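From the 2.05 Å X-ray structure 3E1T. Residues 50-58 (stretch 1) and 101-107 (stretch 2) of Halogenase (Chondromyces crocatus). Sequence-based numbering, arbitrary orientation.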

ATOM      1  N   LEU A  50       7.106   6.649   1.791  1.00 29.87           N
ATOM      2  CA  LEU A  50       5.843   7.374   1.753  1.00 29.34           C
ATOM      3  C   LEU A  50       5.715   8.331   0.565  1.00 29.61           C
ATOM      4  O   LEU A  50       6.689   8.611  -0.130  1.00 28.93           O
ATOM      5  N   LEU A  51       4.491   8.818   0.359  1.00 29.80           N
ATOM      6  CA  LEU A  51       4.139   9.734  -0.717  1.00 30.33           C
ATOM      7  C   LEU A  51       3.742  11.098  -0.141  1.00 31.05           C
ATOM      8  O   LEU A  51       3.336  11.186   1.030  1.00 31.14           O
ATOM      9  N   PRO A  52       3.866  12.163  -0.953  1.00 31.76           N
ATOM     10  CA  PRO A  52       3.484  13.525  -0.589  1.00 32.21           C
ATOM     11  C   PRO A  52       2.004  13.707  -0.219  1.00 32.96           C
ATOM     12  O   PRO A  52       1.689  14.553   0.621  1.00 32.46           O
ATOM     13  N   ALA A  53       1.112  12.934  -0.836  1.00 33.85           N
ATOM     14  CA  ALA A  53      -0.323  13.044  -0.539  1.00 35.38           C
ATOM     15  C   ALA A  53      -0.621  12.693   0.922  1.00 36.09           C
ATOM     16  O   ALA A  53      -1.519  13.272   1.531  1.00 36.78           O
ATOM     17  N   THR A  54       0.157  11.768   1.478  1.00 36.71           N
ATOM     18  CA  THR A  54       0.059  11.377   2.881  1.00 37.60           C
ATOM     19  C   THR A  54       0.815  12.362   3.779  1.00 38.24           C
ATOM     20  O   THR A  54       0.282  12.815   4.785  1.00 38.35           O
ATOM     21  N   VAL A  55       2.054  12.681   3.411  1.00 38.73           N
ATOM     22  CA  VAL A  55       2.892  13.582   4.203  1.00 39.67           C
ATOM     23  C   VAL A  55       2.341  15.020   4.255  1.00 40.37           C
ATOM     24  O   VAL A  55       2.251  15.609   5.332  1.00 40.61           O
ATOM     25  N   HIS A  56       1.938  15.562   3.111  1.00 41.00           N
ATOM     26  CA  HIS A  56       1.470  16.950   3.055  1.00 42.25           C
ATOM     27  C   HIS A  56      -0.045  17.107   3.067  1.00 42.42           C
ATOM     28  O   HIS A  56      -0.560  18.175   3.412  1.00 42.63           O
ATOM     29  N   GLY A  57      -0.753  16.055   2.673  1.00 42.22           N
ATOM     30  CA  GLY A  57      -2.207  16.072   2.694  1.00 42.07           C
ATOM     31  C   GLY A  57      -2.759  15.506   3.990  1.00 42.20           C
ATOM     32  O   GLY A  57      -3.267  16.251   4.824  1.00 42.21           O
ATOM     33  N   ILE A  58      -2.653  14.189   4.152  1.00 42.09           N
ATOM     34  CA  ILE A  58      -3.245  13.478   5.292  1.00 42.38           C
ATOM     35  C   ILE A  58      -2.669  13.934   6.629  1.00 43.11           C
ATOM     36  O   ILE A  58      -3.418  14.323   7.523  1.00 42.86           O
ATOM     37  N   PRO A 101       4.464  23.153  -3.361  1.00 57.33           N
ATOM     38  CA  PRO A 101       3.501  22.274  -2.667  1.00 56.14           C
ATOM     39  C   PRO A 101       3.615  20.790  -3.016  1.00 54.71           C
ATOM     40  O   PRO A 101       3.799  20.435  -4.185  1.00 54.41           O
ATOM     41  N   TYR A 102       3.500  19.949  -1.987  1.00 53.10           N
ATOM     42  CA  TYR A 102       3.619  18.483  -2.098  1.00 51.56           C
ATOM     43  C   TYR A 102       4.969  18.056  -2.676  1.00 50.01           C
ATOM     44  O   TYR A 102       5.051  17.110  -3.468  1.00 50.13           O
ATOM     45  N   GLY A 103       6.023  18.754  -2.264  1.00 48.20           N
ATOM     46  CA  GLY A 103       7.341  18.582  -2.865  1.00 46.11           C
ATOM     47  C   GLY A 103       8.117  17.344  -2.463  1.00 44.75           C
ATOM     48  O   GLY A 103       8.971  16.872  -3.221  1.00 44.80           O
ATOM     49  N   PHE A 104       7.824  16.811  -1.277  1.00 43.17           N
ATOM     50  CA  PHE A 104       8.600  15.704  -0.724  1.00 41.50           C
ATOM     51  C   PHE A 104       7.792  14.773   0.190  1.00 40.56           C
ATOM     52  O   PHE A 104       6.648  15.047   0.525  1.00 39.73           O
ATOM     53  N   ALA A 105       8.425  13.685   0.615  1.00 39.75           N
ATOM     54  CA  ALA A 105       7.857  12.797   1.616  1.00 39.19           C
ATOM     55  C   ALA A 105       8.965  12.307   2.546  1.00 38.82           C
ATOM     56  O   ALA A 105      10.052  12.881   2.577  1.00 38.57           O
ATOM     57  N   TYR A 106       8.684  11.257   3.311  1.00 38.69           N
ATOM     58  CA  TYR A 106       9.670  10.705   4.224  1.00 38.81           C
ATOM     59  C   TYR A 106       9.877   9.216   4.017  1.00 38.62           C
ATOM     60  O   TYR A 106       9.014   8.536   3.451  1.00 38.71           O
ATOM     61  N   GLN A 107      11.029   8.727   4.472  1.00 38.04           N
ATOM     62  CA  GLN A 107      11.302   7.307   4.602  1.00 38.35           C
ATOM     63  C   GLN A 107      11.204   6.998   6.088  1.00 38.69           C
ATOM     64  O   GLN A 107      12.012   7.491   6.884  1.00 38.77           O
TER

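The most unusual feature is the setting of the H56 ring, which is engaged by three consecutive residues of the other stretch. Its edge points at the face of F104. The ring centroids are 4.4 Å apart and the planes meet at 86°, an edge-to-face pair. The closest atoms of the two rings are H56 CE1 and F104 CE2, at 3.2 Å. H56 NE2 also lies 2.9 Å from F104 O, near the plane of the imidazole; whether this is a hydrogen bond is left open. Over one face of the H56 ring sit Y102 CA, 4.2 Å from the centroid in a CH-pi contact, and G103 N.

H56 takes chi1 m, and its CA-to-CB bond points toward the other stretch. So do those of P52 and V55. F104 is p. The CA-to-CB bond of F104 points away, but the end of the ring comes back to the helix. Y102 is m, and its CA-to-CB bond points sideways. Its ring then reaches the helix, with Y102 CD1 3.6 Å from H56 CB and Y102 CE1 4.0 Å from G57 N.

V55 is t. V55 CG1 meets Y106 CE2 at 3.7 Å and F104 CE1 at 4.5 Å; V55 CG2 lies 3.8 Å from both A105 CB and Y106 CD2. The CA-to-CB bond of A105 points toward the helix stretch, where the P52 and A105 CA atoms are 5.0 Å apart. A105 CB is 3.2 Å from L50 O and 4.2 Å from P52 CD. P52 CB packs 4.0 Å from Y102 CB.

At the other end, L50 N donates a backbone hydrogen bond to Y106 O at 3.2 Å. The CA-to-CB bonds of L50 (m, t) and Y106 (m) both point sideways. That of L51, also m, t, points away. The Q107 amide finds its hydrogen-bond partners outside these two stretches.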

ATOM      1  CB  LEU A  50       5.619   8.134   3.072  1.00 29.56           C
ATOM      2  CG  LEU A  50       5.642   7.383   4.416  1.00 29.19           C
ATOM      3  CD1 LEU A  50       5.260   8.348   5.519  1.00 29.07           C
ATOM      4  CD2 LEU A  50       4.691   6.165   4.407  1.00 28.40           C
ATOM      5  CB  LEU A  51       2.979   9.161  -1.563  1.00 30.37           C
ATOM      6  CG  LEU A  51       3.160   7.775  -2.213  1.00 29.35           C
ATOM      7  CD1 LEU A  51       2.027   7.453  -3.172  1.00 28.12           C
ATOM      8  CD2 LEU A  51       4.523   7.626  -2.911  1.00 29.77           C
ATOM      9  CB  PRO A  52       3.816  14.325  -1.864  1.00 31.97           C
ATOM     10  CG  PRO A  52       4.907  13.536  -2.499  1.00 31.80           C
ATOM     11  CD  PRO A  52       4.459  12.127  -2.305  1.00 31.97           C
ATOM     12  CB  ALA A  53      -1.146  12.178  -1.485  1.00 35.16           C
ATOM     13  CB  THR A  54       0.602   9.945   3.102  1.00 37.54           C
ATOM     14  OG1 THR A  54       0.106   9.077   2.069  1.00 37.75           O
ATOM     15  CG2 THR A  54       0.184   9.411   4.455  1.00 37.44           C
ATOM     16  CB  VAL A  55       4.362  13.566   3.714  1.00 39.73           C
ATOM     17  CG1 VAL A  55       5.140  14.758   4.268  1.00 39.96           C
ATOM     18  CG2 VAL A  55       5.043  12.244   4.092  1.00 38.99           C
ATOM     19  CB  HIS A  56       2.042  17.666   1.835  1.00 42.42           C
ATOM     20  CG  HIS A  56       3.530  17.785   1.853  1.00 43.90           C
ATOM     21  ND1 HIS A  56       4.178  18.931   2.256  1.00 45.56           N
ATOM     22  CD2 HIS A  56       4.496  16.902   1.515  1.00 44.62           C
ATOM     23  CE1 HIS A  56       5.482  18.750   2.164  1.00 45.50           C
ATOM     24  NE2 HIS A  56       5.702  17.524   1.724  1.00 46.45           N
ATOM     25  CB  ILE A  58      -3.115  11.925   5.158  1.00 41.77           C
ATOM     26  CG1 ILE A  58      -3.806  11.417   3.887  1.00 40.48           C
ATOM     27  CG2 ILE A  58      -3.660  11.205   6.391  1.00 41.59           C
ATOM     28  CD1 ILE A  58      -5.297  11.677   3.797  1.00 35.27           C
ATOM     29  CB  PRO A 101       2.138  22.812  -3.116  1.00 56.33           C
ATOM     30  CG  PRO A 101       2.389  24.230  -3.474  1.00 56.97           C
ATOM     31  CD  PRO A 101       3.785  24.286  -4.024  1.00 57.21           C
ATOM     32  CB  TYR A 102       2.454  17.892  -2.914  1.00 51.66           C
ATOM     33  CG  TYR A 102       1.086  18.247  -2.369  1.00 52.09           C
ATOM     34  CD1 TYR A 102       0.472  17.454  -1.390  1.00 51.88           C
ATOM     35  CD2 TYR A 102       0.400  19.377  -2.833  1.00 52.15           C
ATOM     36  CE1 TYR A 102      -0.785  17.785  -0.884  1.00 51.60           C
ATOM     37  CE2 TYR A 102      -0.860  19.713  -2.332  1.00 51.81           C
ATOM     38  CZ  TYR A 102      -1.442  18.911  -1.360  1.00 51.93           C
ATOM     39  OH  TYR A 102      -2.684  19.240  -0.868  1.00 52.01           O
ATOM     40  CB  PHE A 104       9.796  16.261   0.062  1.00 41.67           C
ATOM     41  CG  PHE A 104       9.408  16.956   1.342  1.00 41.37           C
ATOM     42  CD1 PHE A 104       9.414  16.269   2.555  1.00 40.16           C
ATOM     43  CD2 PHE A 104       9.037  18.299   1.334  1.00 41.11           C
ATOM     44  CE1 PHE A 104       9.053  16.905   3.742  1.00 40.70           C
ATOM     45  CE2 PHE A 104       8.681  18.951   2.518  1.00 42.45           C
ATOM     46  CZ  PHE A 104       8.683  18.250   3.727  1.00 41.88           C
ATOM     47  CB  ALA A 105       7.144  11.624   0.950  1.00 39.00           C
ATOM     48  CB  TYR A 106       9.259  10.969   5.671  1.00 39.38           C
ATOM     49  CG  TYR A 106       9.171  12.433   6.077  1.00 40.69           C
ATOM     50  CD1 TYR A 106      10.323  13.224   6.202  1.00 41.86           C
ATOM     51  CD2 TYR A 106       7.938  13.015   6.377  1.00 41.43           C
ATOM     52  CE1 TYR A 106      10.241  14.571   6.601  1.00 41.81           C
ATOM     53  CE2 TYR A 106       7.841  14.351   6.776  1.00 42.24           C
ATOM     54  CZ  TYR A 106       8.996  15.122   6.884  1.00 42.39           C
ATOM     55  OH  TYR A 106       8.894  16.441   7.280  1.00 42.99           O
ATOM     56  CB  GLN A 107      12.713   6.959   4.112  1.00 38.46           C
ATOM     57  CG  GLN A 107      13.112   7.528   2.762  1.00 38.05           C
ATOM     58  CD  GLN A 107      12.514   6.774   1.586  1.00 38.93           C
ATOM     59  OE1 GLN A 107      11.457   6.148   1.704  1.00 37.78           O
ATOM     60  NE2 GLN A 107      13.185   6.843   0.431  1.00 37.22           N
TER